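Local coordinates for N-acetylneuraminic acid outer membrane channel protein NanC (Escherichia coli, PDB 2WJQ) that forms a monomeric beta-barrel channel in the outer membrane that lets N-acetylneuraminic acid, a sialic acid, enter the bacterium, with weak anion selectivity, at residues Asp4-Tyr9 / Glu17-Val22; Lys98-Gly103 / Val134-Asn139; Ile185-Leu190 / Ser203-Arg208. All coordinates share one frame; numbering follows the deposited sequence.

Contact 1 of 3, residues Asp4-Tyr9 / Glu17-Val22; sequences DVRGGY and ETRLKV. With LDA (lauryl dimethylamine-N-oxide), chain M; OCT (N-octane), chain F; OCT (N-octane), chain D; LDA (lauryl dimethylamine-N-oxide), chain L.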
loop_
_atom_site.group_PDB
_atom_site.type_symbol
_atom_site.label_atom_id
_atom_site.label_comp_id
_atom_site.label_asym_id
_atom_site.label_seq_id
_atom_site.Cartn_x
_atom_site.Cartn_y
_atom_site.Cartn_z
ATOM N N ASP A 4 6.587 -3.922 12.076
ATOM C CA ASP A 4 5.238 -3.406 12.073
ATOM C C ASP A 4 4.289 -4.600 12.144
ATOM O O ASP A 4 4.432 -5.563 11.365
ATOM C CB ASP A 4 5.020 -2.601 10.803
ATOM C CG ASP A 4 3.751 -1.753 10.829
ATOM O OD1 ASP A 4 2.630 -2.294 10.935
ATOM O OD2 ASP A 4 3.875 -0.518 10.680
ATOM N N VAL A 5 3.353 -4.556 13.087
ATOM C CA VAL A 5 2.321 -5.594 13.250
ATOM C C VAL A 5 0.954 -4.924 13.142
ATOM O O VAL A 5 0.694 -3.935 13.824
ATOM C CB VAL A 5 2.497 -6.308 14.598
ATOM C CG1 VAL A 5 1.479 -7.429 14.766
ATOM C CG2 VAL A 5 3.906 -6.898 14.677
ATOM N N ARG A 6 0.085 -5.436 12.264
ATOM C CA ARG A 6 -1.181 -4.768 11.985
ATOM C C ARG A 6 -2.293 -5.774 11.830
ATOM O O ARG A 6 -2.090 -6.826 11.225
ATOM C CB ARG A 6 -1.091 -3.950 10.711
ATOM C CG ARG A 6 -2.261 -3.029 10.481
ATOM C CD ARG A 6 -2.107 -2.284 9.141
ATOM N NE ARG A 6 -2.293 -3.187 8.001
ATOM C CZ ARG A 6 -2.058 -2.864 6.729
ATOM N NH1 ARG A 6 -1.628 -1.651 6.403
ATOM N NH2 ARG A 6 -2.271 -3.758 5.772
ATOM N N GLY A 7 -3.452 -5.440 12.369
ATOM C CA GLY A 7 -4.664 -6.233 12.200
ATOM C C GLY A 7 -5.716 -5.338 11.622
ATOM O O GLY A 7 -5.795 -4.152 11.981
ATOM N N GLY A 8 -6.546 -5.888 10.745
ATOM C CA GLY A 8 -7.618 -5.136 10.143
ATOM C C GLY A 8 -8.856 -5.941 9.843
ATOM O O GLY A 8 -8.823 -7.181 9.803
ATOM N N TYR A 9 -9.960 -5.223 9.673
ATOM C CA TYR A 9 -11.215 -5.809 9.236
ATOM C C TYR A 9 -11.758 -5.025 8.050
ATOM O O TYR A 9 -11.780 -3.800 8.062
ATOM C CB TYR A 9 -12.250 -5.802 10.356
ATOM C CG TYR A 9 -13.552 -6.445 9.960
ATOM C CD1 TYR A 9 -13.638 -7.822 9.793
ATOM C CD2 TYR A 9 -14.693 -5.676 9.728
ATOM C CE1 TYR A 9 -14.852 -8.428 9.409
ATOM C CE2 TYR A 9 -15.900 -6.267 9.337
ATOM C CZ TYR A 9 -15.966 -7.638 9.198
ATOM O OH TYR A 9 -17.149 -8.221 8.808
ATOM N N GLU A 17 -7.710 -9.225 8.237
ATOM C CA GLU A 17 -6.340 -9.371 7.747
ATOM C C GLU A 17 -5.327 -9.046 8.825
ATOM O O GLU A 17 -5.616 -8.271 9.764
ATOM C CB GLU A 17 -6.083 -8.541 6.477
ATOM C CG GLU A 17 -6.656 -7.156 6.458
ATOM C CD GLU A 17 -6.411 -6.416 5.136
ATOM O OE1 GLU A 17 -5.393 -6.706 4.439
ATOM O OE2 GLU A 17 -7.221 -5.517 4.816
ATOM N N THR A 18 -4.159 -9.675 8.709
ATOM C CA THR A 18 -3.026 -9.327 9.533
ATOM C C THR A 18 -1.816 -9.121 8.638
ATOM O O THR A 18 -1.690 -9.754 7.572
ATOM C CB THR A 18 -2.715 -10.387 10.617
ATOM O OG1 THR A 18 -2.263 -11.587 10.002
ATOM C CG2 THR A 18 -3.932 -10.694 11.454
ATOM N N ARG A 19 -0.946 -8.213 9.061
ATOM C CA ARG A 19 0.318 -7.987 8.406
ATOM C C ARG A 19 1.487 -7.993 9.411
ATOM O O ARG A 19 1.383 -7.416 10.491
ATOM C CB ARG A 19 0.283 -6.650 7.666
ATOM C CG ARG A 19 1.495 -6.422 6.749
ATOM C CD ARG A 19 1.409 -5.102 6.027
ATOM N NE ARG A 19 1.568 -4.003 6.988
ATOM C CZ ARG A 19 1.660 -2.717 6.676
ATOM N NH1 ARG A 19 1.614 -2.317 5.411
ATOM N NH2 ARG A 19 1.806 -1.821 7.652
ATOM N N LEU A 20 2.584 -8.646 9.035
ATOM C CA LEU A 20 3.863 -8.531 9.734
ATOM C C LEU A 20 4.850 -7.994 8.707
ATOM O O LEU A 20 5.032 -8.615 7.656
ATOM C CB LEU A 20 4.354 -9.901 10.182
ATOM C CG LEU A 20 3.563 -10.650 11.237
ATOM C CD1 LEU A 20 2.163 -10.996 10.763
ATOM C CD2 LEU A 20 4.344 -11.951 11.596
ATOM N N LYS A 21 5.488 -6.868 9.004
ATOM C CA LYS A 21 6.356 -6.177 8.060
ATOM C C LYS A 21 7.652 -5.777 8.747
ATOM O O LYS A 21 7.617 -5.186 9.853
ATOM C CB LYS A 21 5.635 -4.941 7.551
ATOM C CG LYS A 21 6.411 -4.032 6.619
ATOM C CD LYS A 21 5.521 -2.842 6.202
ATOM C CE LYS A 21 6.150 -2.008 5.102
ATOM N NZ LYS A 21 5.362 -0.770 4.856
ATOM N N VAL A 22 8.789 -6.062 8.110
ATOM C CA VAL A 22 10.078 -5.596 8.619
ATOM C C VAL A 22 10.725 -4.732 7.546
ATOM O O VAL A 22 10.765 -5.128 6.353
ATOM C CB VAL A 22 10.997 -6.789 9.050
ATOM C CG1 VAL A 22 11.293 -7.710 7.882
ATOM C CG2 VAL A 22 12.297 -6.285 9.692
HETATM N N1 LDA M . -10.921 -15.475 12.018
HETATM O O1 LDA M . -10.748 -16.533 12.667
HETATM C CM1 LDA M . -11.431 -15.830 10.683
HETATM C CM2 LDA M . -11.968 -14.675 12.673
HETATM C C1 LDA M . -9.678 -14.708 11.884
HETATM C C2 LDA M . -9.107 -14.306 13.251
HETATM C C3 LDA M . -7.892 -13.388 13.079
HETATM C C4 LDA M . -8.137 -11.984 13.632
HETATM C C5 LDA M . -7.055 -11.004 13.174
HETATM C C6 LDA M . -6.984 -9.731 14.025
HETATM C C7 LDA M . -7.826 -8.597 13.451
HETATM C C8 LDA M . -7.784 -7.329 14.299
HETATM C C9 LDA M . -8.884 -6.371 13.855
HETATM C C10 LDA M . -8.704 -4.949 14.379
HETATM C C11 LDA M . -9.990 -4.153 14.201
HETATM C C12 LDA M . -9.726 -2.667 13.977
HETATM C C1 OCT F . -13.227 -5.058 14.459
HETATM C C2 OCT F . -14.674 -5.282 14.020
HETATM C C3 OCT F . -14.936 -6.739 13.624
HETATM C C4 OCT F . -16.344 -6.878 13.036
HETATM C C5 OCT F . -16.894 -8.311 13.071
HETATM C C6 OCT F . -18.407 -8.291 12.833
HETATM C C7 OCT F . -19.004 -9.704 12.731
HETATM C C8 OCT F . -20.328 -9.792 13.501
HETATM C C1 OCT D . -1.954 -10.419 15.043
HETATM C C2 OCT D . -2.279 -8.941 14.770
HETATM C C3 OCT D . -1.948 -8.060 15.981
HETATM C C4 OCT D . -2.626 -6.684 15.908
HETATM C C5 OCT D . -1.696 -5.616 16.481
HETATM C C6 OCT D . -2.420 -4.623 17.381
HETATM C C7 OCT D . -1.401 -3.774 18.158
HETATM C C8 OCT D . -2.075 -2.800 19.135
HETATM N N1 LDA L . 3.197 -18.592 4.534
HETATM O O1 LDA L . 2.886 -19.810 4.591
HETATM C CM1 LDA L . 2.795 -18.084 3.211
HETATM C CM2 LDA L . 2.441 -17.890 5.586
HETATM C C1 LDA L . 4.633 -18.410 4.729
HETATM C C2 LDA L . 4.960 -16.923 4.881
HETATM C C3 LDA L . 6.383 -16.597 4.445
HETATM C C4 LDA L . 7.240 -16.139 5.615
HETATM C C5 LDA L . 8.637 -15.746 5.152
HETATM C C6 LDA L . 9.181 -14.578 5.965
HETATM C C7 LDA L . 8.547 -13.251 5.549
HETATM C C8 LDA L . 9.011 -12.114 6.458
HETATM C C9 LDA L . 7.844 -11.338 7.058
HETATM C C10 LDA L . 8.344 -10.374 8.129
HETATM C C11 LDA L . 8.485 -11.048 9.491
HETATM C C12 LDA L . 9.820 -10.712 10.157
HETATM O O HOH W 1 2.188 -4.517 9.735
HETATM O O HOH W 2 -2.878 -6.637 5.775
#
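Asp4 and Lys21 form an antiparallel hydrogen-bonded pair, with Asp4 N to Lys21 O at 2.8 Å and a return bond from Lys21 N to Asp4 O. The carboxylate of Asp4, its CG anti to the backbone N (chi1 -167°), lies against the guanidinium of Arg19. There Asp4 OD1 sits at the edge, near the guanidinium plane, and makes a salt bridge to Arg19 NH2 at 3.4 Å, its hydrogen bond weak; the two planes are perpendicular. A water reinforces this link, donating to Asp4 OD1 and accepting from Arg19 NE, while Tyr184 OH also bonds to Asp4 OD1. Val5 points to the other face of the sheet, where it pairs with Leu20 and sets its CG1 3.7 Å from C3 of an n-octane. The guanidinium of Arg6 lies flat on that of Arg19, with centres 3.7 Å apart and planes at 16°. Both chains bend at chi3, which turns the flat ends face to face. Lys21 CD covers the opposite face of Arg19. Nearby carboxylates probably offset the stacked like charges: besides Asp4, Glu17 OE1 is joined to Arg6 NH2 through a second water, and Glu17 OE2 pairs with Arg10. Gly7 faces Thr18, and a side chain at Gly7 would run into a detergent tail, which Thr18 CG2 touches at 3.6 Å from its C5. Gly8 N bonds to Glu17 O at 2.7 Å, answered by Glu17 N to Gly8 O. C4 of a second n-octane lies over the centre of the Tyr9 ring, 3.7 Å above its plane. This is a hairpin, strands 2-10 and 15-25, of a transmembrane beta-barrel: residues toward the octanes and detergent (Val5, Gly7, Tyr9, Thr18, Leu20) alternate with a mostly charged face, whose stacked arginines are consistent with weak anion selectivity.

Contact 2 of 3, residues Lys98-Gly103 / Val134-Asn139; sequences KDLNFG and VTYHIN
Phe102 runs alongside Val134, and its ring meets both methyls of the valine: Phe102 CD1 is 3.6 Å from Val134 CG2, and Phe102 CE1 is 3.7 Å from Val134 CG1. With CG set beside the backbone N (chi1 -63°), the Phe102 ring swings across toward the neighbouring strand. Leu100 crosses Val134 at a slant, its CD1 3.8 Å from Val134 CG1, and Leu100 CD1 packs more loosely on CB of Tyr136. Replacing Phe102 by an alanine would probably open a gap beside Val134, leaving both its methyls without their aromatic partner. Backbone bonds set the register that brings these side chains together. Asn101 and Thr135 form a hydrogen-bonded pair, with Asn101 N to Thr135 O at 3.0 Å and Thr135 N to Asn101 O at 2.9 Å. Beyond it, His137 N bonds to Asp99 O at 2.8 Å. That carbonyl oxygen also lies at the edge of the Tyr136 ring, 3.4 Å from CD2. On the face opposite Phe102, a water donates to Asn101 OD1 and is hydrogen-bonded to Thr135 OG1, and Asn101 ND2 turns to Asp95. The contact joins strand 100-111 to strand 127-137 at the periplasmic end of the barrel. Trp94 of strand 83-95 continues the backbone bonding past Phe102, and Trp146 and Phe144 of strand 142-153 do so past Val134 and Tyr136; bound detergent and octane touch Phe102, marking the membrane side.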
loop_
_atom_site.group_PDB
_atom_site.type_symbol
_atom_site.label_atom_id
_atom_site.label_comp_id
_atom_site.label_asym_id
_atom_site.label_seq_id
_atom_site.Cartn_x
_atom_site.Cartn_y
_atom_site.Cartn_z
ATOM N N LYS A 98 9.922 20.682 8.150
ATOM C CA LYS A 98 10.325 19.664 9.111
ATOM C C LYS A 98 9.142 18.749 9.459
ATOM O O LYS A 98 9.337 17.548 9.637
ATOM C CB LYS A 98 10.898 20.320 10.379
ATOM N N ASP A 99 7.930 19.315 9.508
ATOM C CA ASP A 99 6.710 18.612 9.919
ATOM C C ASP A 99 5.740 18.162 8.789
ATOM O O ASP A 99 4.723 17.512 9.077
ATOM C CB ASP A 99 5.924 19.504 10.869
ATOM C CG ASP A 99 6.707 19.856 12.137
ATOM O OD1 ASP A 99 7.616 19.089 12.536
ATOM O OD2 ASP A 99 6.406 20.907 12.721
ATOM N N LEU A 100 6.032 18.502 7.533
ATOM C CA LEU A 100 5.125 18.186 6.426
ATOM C C LEU A 100 5.870 17.618 5.231
ATOM O O LEU A 100 6.785 18.257 4.710
ATOM C CB LEU A 100 4.395 19.447 6.013
ATOM C CG LEU A 100 3.308 19.416 4.965
ATOM C CD1 LEU A 100 2.208 18.468 5.357
ATOM C CD2 LEU A 100 2.772 20.863 4.836
ATOM N N ASN A 101 5.467 16.421 4.809
ATOM C CA ASN A 101 6.080 15.727 3.698
ATOM C C ASN A 101 4.994 15.376 2.693
ATOM O O ASN A 101 3.882 14.994 3.078
ATOM C CB ASN A 101 6.771 14.437 4.182
ATOM C CG ASN A 101 7.323 13.591 3.048
ATOM O OD1 ASN A 101 6.607 12.785 2.451
ATOM N ND2 ASN A 101 8.609 13.750 2.768
ATOM N N PHE A 102 5.324 15.494 1.417
ATOM C CA PHE A 102 4.424 15.115 0.347
ATOM C C PHE A 102 5.133 14.096 -0.523
ATOM O O PHE A 102 6.357 14.130 -0.654
ATOM C CB PHE A 102 4.060 16.315 -0.511
ATOM C CG PHE A 102 3.312 17.370 0.221
ATOM C CD1 PHE A 102 1.948 17.265 0.396
ATOM C CD2 PHE A 102 3.968 18.466 0.719
ATOM C CE1 PHE A 102 1.240 18.245 1.043
ATOM C CE2 PHE A 102 3.277 19.444 1.380
ATOM C CZ PHE A 102 1.902 19.325 1.551
ATOM N N GLY A 103 4.354 13.232 -1.142
ATOM C CA GLY A 103 4.866 12.191 -2.026
ATOM C C GLY A 103 3.922 11.895 -3.182
ATOM O O GLY A 103 2.700 11.998 -3.035
ATOM N N VAL A 134 0.451 12.408 1.937
ATOM C CA VAL A 134 0.729 13.540 2.814
ATOM C C VAL A 134 0.979 13.022 4.225
ATOM O O VAL A 134 0.209 12.206 4.746
ATOM C CB VAL A 134 -0.397 14.606 2.821
ATOM C CG1 VAL A 134 0.060 15.863 3.646
ATOM C CG2 VAL A 134 -0.743 15.020 1.398
ATOM N N THR A 135 2.071 13.470 4.834
ATOM C CA THR A 135 2.345 13.166 6.235
ATOM C C THR A 135 2.554 14.464 6.992
ATOM O O THR A 135 3.331 15.322 6.569
ATOM C CB THR A 135 3.569 12.278 6.405
ATOM O OG1 THR A 135 3.412 11.103 5.607
ATOM C CG2 THR A 135 3.729 11.850 7.853
ATOM N N TYR A 136 1.846 14.594 8.110
ATOM C CA TYR A 136 1.891 15.796 8.902
ATOM C C TYR A 136 2.128 15.443 10.372
ATOM O O TYR A 136 1.285 14.809 11.018
ATOM C CB TYR A 136 0.590 16.578 8.761
ATOM C CG TYR A 136 0.524 17.834 9.576
ATOM C CD1 TYR A 136 -0.621 18.163 10.290
ATOM C CD2 TYR A 136 1.597 18.709 9.624
ATOM C CE1 TYR A 136 -0.690 19.333 11.032
ATOM C CE2 TYR A 136 1.538 19.871 10.360
ATOM C CZ TYR A 136 0.395 20.176 11.061
ATOM O OH TYR A 136 0.359 21.340 11.781
ATOM N N HIS A 137 3.289 15.854 10.859
ATOM C CA HIS A 137 3.645 15.756 12.269
ATOM C C HIS A 137 2.946 16.908 12.999
ATOM O O HIS A 137 3.367 18.072 12.939
ATOM C CB HIS A 137 5.174 15.809 12.394
ATOM C CG HIS A 137 5.708 15.341 13.715
ATOM N ND1 HIS A 137 6.986 15.639 14.139
ATOM C CD2 HIS A 137 5.152 14.589 14.695
ATOM C CE1 HIS A 137 7.191 15.098 15.327
ATOM N NE2 HIS A 137 6.096 14.451 15.684
ATOM N N ILE A 138 1.837 16.577 13.646
ATOM C CA ILE A 138 0.989 17.551 14.339
ATOM C C ILE A 138 1.680 18.143 15.573
ATOM O O ILE A 138 1.692 19.359 15.770
ATOM C CB ILE A 138 -0.322 16.893 14.812
ATOM C CG1 ILE A 138 -1.157 16.432 13.618
ATOM C CG2 ILE A 138 -1.110 17.868 15.699
ATOM C CD1 ILE A 138 -2.105 15.300 13.944
ATOM N N ASN A 139 2.230 17.273 16.407
ATOM C CA ASN A 139 3.015 17.684 17.577
ATOM C C ASN A 139 3.906 16.522 18.000
ATOM O O ASN A 139 4.003 15.536 17.280
ATOM C CB ASN A 139 2.107 18.154 18.725
ATOM C CG ASN A 139 1.032 17.143 19.079
ATOM O OD1 ASN A 139 1.259 15.937 19.040
ATOM N ND2 ASN A 139 -0.159 17.638 19.410
HETATM O O HOH W 3 4.005 20.614 13.606
HETATM O O HOH W 4 4.319 11.564 2.868
#

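Contact 3 of 3, residues Ile185-Leu190 / Ser203-Arg208; sequences IEYDYL and SENSYR. With OCT (N-octane), chain G; OCT (N-octane), chain H; LDA (lauryl dimethylamine-N-oxide), chain M.
Tyr187 presents one ring face to an n-octane, whose C2 lies over the ring centre 3.9 Å above the plane, while Asn205 ND2 and Tyr207 CD2 sit at its edge. The rings of Tyr187 and Tyr207 meet obliquely, planes at 49° and centroids 5.6 Å apart. Ser203 OG lies at the edge of the Tyr189 ring. On the other side of the sheet the guanidinium of Arg208 has Asp188 OD2 over one face and Glu186 OE1 near its edge. Arg208 NH1 donates to Glu186 OE1 at 3.0 Å, coming from above the carboxylate plane. Asp188 OD2, 3.1 Å from Arg208 NH1, pulls on the arginine electrostatically rather than through a directed hydrogen bond; Ser206 OG lies close to the same oxygen. The Arg208 chain runs extended from CG to NE alongside Glu186, and its NH2 goes on to Glu17. Backbone bonds such as Asp188 N to Ser206 O at 2.8 Å set the strand register beneath. Glu186 OE1 and Asp188 OD1 approach to 2.6 Å, which suggests that one acid holds a proton. The acids and arginine form a salt-bridge network on the face turned from the octane, probably less negative if one acid is protonated.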
loop_
_atom_site.group_PDB
_atom_site.type_symbol
_atom_site.label_atom_id
_atom_site.label_comp_id
_atom_site.label_asym_id
_atom_site.label_seq_id
_atom_site.Cartn_x
_atom_site.Cartn_y
_atom_site.Cartn_z
ATOM N N ILE A 185 -3.786 3.842 14.628
ATOM C CA ILE A 185 -5.095 3.432 14.158
ATOM C C ILE A 185 -5.277 3.952 12.738
ATOM O O ILE A 185 -4.667 4.948 12.331
ATOM C CB ILE A 185 -6.236 3.890 15.097
ATOM C CG1 ILE A 185 -6.431 5.405 15.023
ATOM C CG2 ILE A 185 -5.944 3.417 16.532
ATOM C CD1 ILE A 185 -7.403 5.965 16.045
ATOM N N GLU A 186 -6.131 3.271 11.989
ATOM C CA GLU A 186 -6.249 3.549 10.575
ATOM C C GLU A 186 -7.650 3.249 10.067
ATOM O O GLU A 186 -8.281 2.267 10.480
ATOM C CB GLU A 186 -5.177 2.744 9.824
ATOM C CG GLU A 186 -5.341 2.679 8.329
ATOM C CD GLU A 186 -4.236 1.872 7.642
ATOM O OE1 GLU A 186 -4.349 1.643 6.415
ATOM O OE2 GLU A 186 -3.255 1.480 8.320
ATOM N N TYR A 187 -8.140 4.128 9.203
ATOM C CA TYR A 187 -9.372 3.895 8.460
ATOM C C TYR A 187 -9.028 3.978 6.989
ATOM O O TYR A 187 -8.343 4.932 6.569
ATOM C CB TYR A 187 -10.451 4.943 8.803
ATOM C CG TYR A 187 -11.587 4.886 7.827
ATOM C CD1 TYR A 187 -12.519 3.859 7.895
ATOM C CD2 TYR A 187 -11.696 5.810 6.799
ATOM C CE1 TYR A 187 -13.536 3.759 6.977
ATOM C CE2 TYR A 187 -12.706 5.712 5.859
ATOM C CZ TYR A 187 -13.627 4.684 5.958
ATOM O OH TYR A 187 -14.631 4.574 5.031
ATOM N N ASP A 188 -9.496 2.994 6.206
ATOM C CA ASP A 188 -9.384 3.052 4.745
ATOM C C ASP A 188 -10.754 2.926 4.076
ATOM O O ASP A 188 -11.620 2.180 4.541
ATOM C CB ASP A 188 -8.472 1.962 4.185
ATOM C CG ASP A 188 -7.302 1.684 5.063
ATOM O OD1 ASP A 188 -6.379 2.530 5.072
ATOM O OD2 ASP A 188 -7.318 0.631 5.743
ATOM N N TYR A 189 -10.965 3.695 3.026
ATOM C CA TYR A 189 -12.092 3.446 2.141
ATOM C C TYR A 189 -11.499 2.894 0.842
ATOM O O TYR A 189 -10.693 3.529 0.186
ATOM C CB TYR A 189 -12.959 4.685 1.909
ATOM C CG TYR A 189 -14.135 4.375 1.025
ATOM C CD1 TYR A 189 -14.264 4.937 -0.243
ATOM C CD2 TYR A 189 -15.078 3.432 1.424
ATOM C CE1 TYR A 189 -15.339 4.592 -1.076
ATOM C CE2 TYR A 189 -16.145 3.098 0.615
ATOM C CZ TYR A 189 -16.272 3.675 -0.622
ATOM O OH TYR A 189 -17.349 3.294 -1.387
ATOM N N LEU A 190 -11.887 1.675 0.502
ATOM C CA LEU A 190 -11.269 0.961 -0.621
ATOM C C LEU A 190 -12.231 0.877 -1.797
ATOM O O LEU A 190 -12.157 -0.060 -2.591
ATOM C CB LEU A 190 -10.848 -0.441 -0.143
ATOM C CG LEU A 190 -9.886 -0.455 1.062
ATOM C CD1 LEU A 190 -9.476 -1.863 1.471
ATOM C CD2 LEU A 190 -8.649 0.377 0.765
ATOM N N SER A 203 -19.496 -1.810 -0.802
ATOM C CA SER A 203 -18.717 -0.747 -0.160
ATOM C C SER A 203 -17.688 -1.396 0.782
ATOM O O SER A 203 -18.035 -2.238 1.577
ATOM C CB SER A 203 -19.681 0.187 0.592
ATOM O OG SER A 203 -18.975 1.261 1.158
ATOM N N GLU A 204 -16.413 -1.042 0.656
ATOM C CA GLU A 204 -15.351 -1.693 1.413
ATOM C C GLU A 204 -14.697 -0.698 2.389
ATOM O O GLU A 204 -13.790 0.043 2.019
ATOM C CB GLU A 204 -14.294 -2.269 0.452
ATOM C CG GLU A 204 -13.222 -3.174 1.107
ATOM C CD GLU A 204 -13.715 -4.594 1.348
ATOM O OE1 GLU A 204 -13.041 -5.561 0.953
ATOM O OE2 GLU A 204 -14.784 -4.746 1.959
ATOM N N ASN A 205 -15.193 -0.675 3.616
ATOM C CA ASN A 205 -14.610 0.119 4.703
ATOM C C ASN A 205 -13.604 -0.761 5.426
ATOM O O ASN A 205 -13.860 -1.933 5.659
ATOM C CB ASN A 205 -15.699 0.572 5.678
ATOM C CG ASN A 205 -16.716 1.500 5.024
ATOM O OD1 ASN A 205 -17.877 1.125 4.808
ATOM N ND2 ASN A 205 -16.294 2.702 4.710
ATOM N N SER A 206 -12.447 -0.219 5.744
ATOM C CA SER A 206 -11.389 -1.001 6.358
ATOM C C SER A 206 -10.942 -0.298 7.642
ATOM O O SER A 206 -10.686 0.904 7.643
ATOM C CB SER A 206 -10.240 -1.177 5.360
ATOM O OG SER A 206 -9.082 -1.727 5.945
ATOM N N TYR A 207 -10.902 -1.050 8.728
ATOM C CA TYR A 207 -10.545 -0.513 10.030
ATOM C C TYR A 207 -9.349 -1.297 10.518
ATOM O O TYR A 207 -9.429 -2.524 10.627
ATOM C CB TYR A 207 -11.713 -0.678 10.998
ATOM C CG TYR A 207 -13.024 -0.152 10.444
ATOM C CD1 TYR A 207 -13.922 -0.997 9.771
ATOM C CD2 TYR A 207 -13.356 1.192 10.560
ATOM C CE1 TYR A 207 -15.132 -0.500 9.249
ATOM C CE2 TYR A 207 -14.559 1.691 10.053
ATOM C CZ TYR A 207 -15.438 0.853 9.399
ATOM O OH TYR A 207 -16.619 1.368 8.894
ATOM N N ARG A 208 -8.261 -0.596 10.832
ATOM C CA ARG A 208 -6.990 -1.232 11.213
ATOM C C ARG A 208 -6.382 -0.659 12.490
ATOM O O ARG A 208 -6.551 0.523 12.819
ATOM C CB ARG A 208 -5.988 -1.108 10.069
ATOM C CG ARG A 208 -6.345 -1.925 8.837
ATOM C CD ARG A 208 -5.587 -1.473 7.640
ATOM N NE ARG A 208 -5.913 -2.288 6.475
ATOM C CZ ARG A 208 -5.520 -2.012 5.237
ATOM N NH1 ARG A 208 -4.762 -0.953 4.986
ATOM N NH2 ARG A 208 -5.868 -2.814 4.255
HETATM C C1 OCT G . -14.000 7.727 9.421
HETATM C C2 OCT G . -14.955 6.538 9.562
HETATM C C3 OCT G . -16.010 6.501 8.443
HETATM C C4 OCT G . -17.047 5.413 8.725
HETATM C C5 OCT G . -17.964 5.138 7.526
HETATM C C6 OCT G . -18.803 3.865 7.758
HETATM C C7 OCT G . -20.314 4.102 7.601
HETATM C C8 OCT G . -21.108 3.288 8.630
HETATM C C1 OCT H . -12.557 11.377 5.955
HETATM C C2 OCT H . -12.890 9.880 5.894
HETATM C C3 OCT H . -14.346 9.615 5.467
HETATM C C4 OCT H . -14.426 8.840 4.135
HETATM C C5 OCT H . -15.853 8.815 3.560
HETATM C C6 OCT H . -16.370 7.396 3.261
HETATM C C7 OCT H . -17.514 6.994 4.214
HETATM C C8 OCT H . -18.670 6.309 3.471
HETATM N N1 LDA M . -10.921 -15.475 12.018
HETATM O O1 LDA M . -10.748 -16.533 12.667
HETATM C CM1 LDA M . -11.431 -15.830 10.683
HETATM C CM2 LDA M . -11.968 -14.675 12.673
HETATM C C1 LDA M . -9.678 -14.708 11.884
HETATM C C2 LDA M . -9.107 -14.306 13.251
HETATM C C3 LDA M . -7.892 -13.388 13.079
HETATM C C4 LDA M . -8.137 -11.984 13.632
HETATM C C5 LDA M . -7.055 -11.004 13.174
HETATM C C6 LDA M . -6.984 -9.731 14.025
HETATM C C7 LDA M . -7.826 -8.597 13.451
HETATM C C8 LDA M . -7.784 -7.329 14.299
HETATM C C9 LDA M . -8.884 -6.371 13.855
HETATM C C10 LDA M . -8.704 -4.949 14.379
HETATM C C11 LDA M . -9.990 -4.153 14.201
HETATM C C12 LDA M . -9.726 -2.667 13.977
#

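Contacts 1 and 3 touch, while contact 2 stands apart, about 23 Å and 21 Å from them, centre to centre. Contacts 1 and 3 are partly buried and meet where strands 2-10 and 199-214 are neighbours: Tyr9 N lies 2.9 Å from Tyr207 O, a probable hydrogen bond, and Glu17 OE2 makes a salt bridge to Arg208 NH2 at 3.1 Å. Their charged faces run together, and the same detergent tail lies against both. Contact 2 is a surface contact at the periplasmic end, with apolar packing of Leu100, Phe102 and Val134 in place of the arginine-carboxylate chemistry of the other two. All three are antiparallel pairings of adjacent barrel strands, but contact 3 reaches the extracellular end.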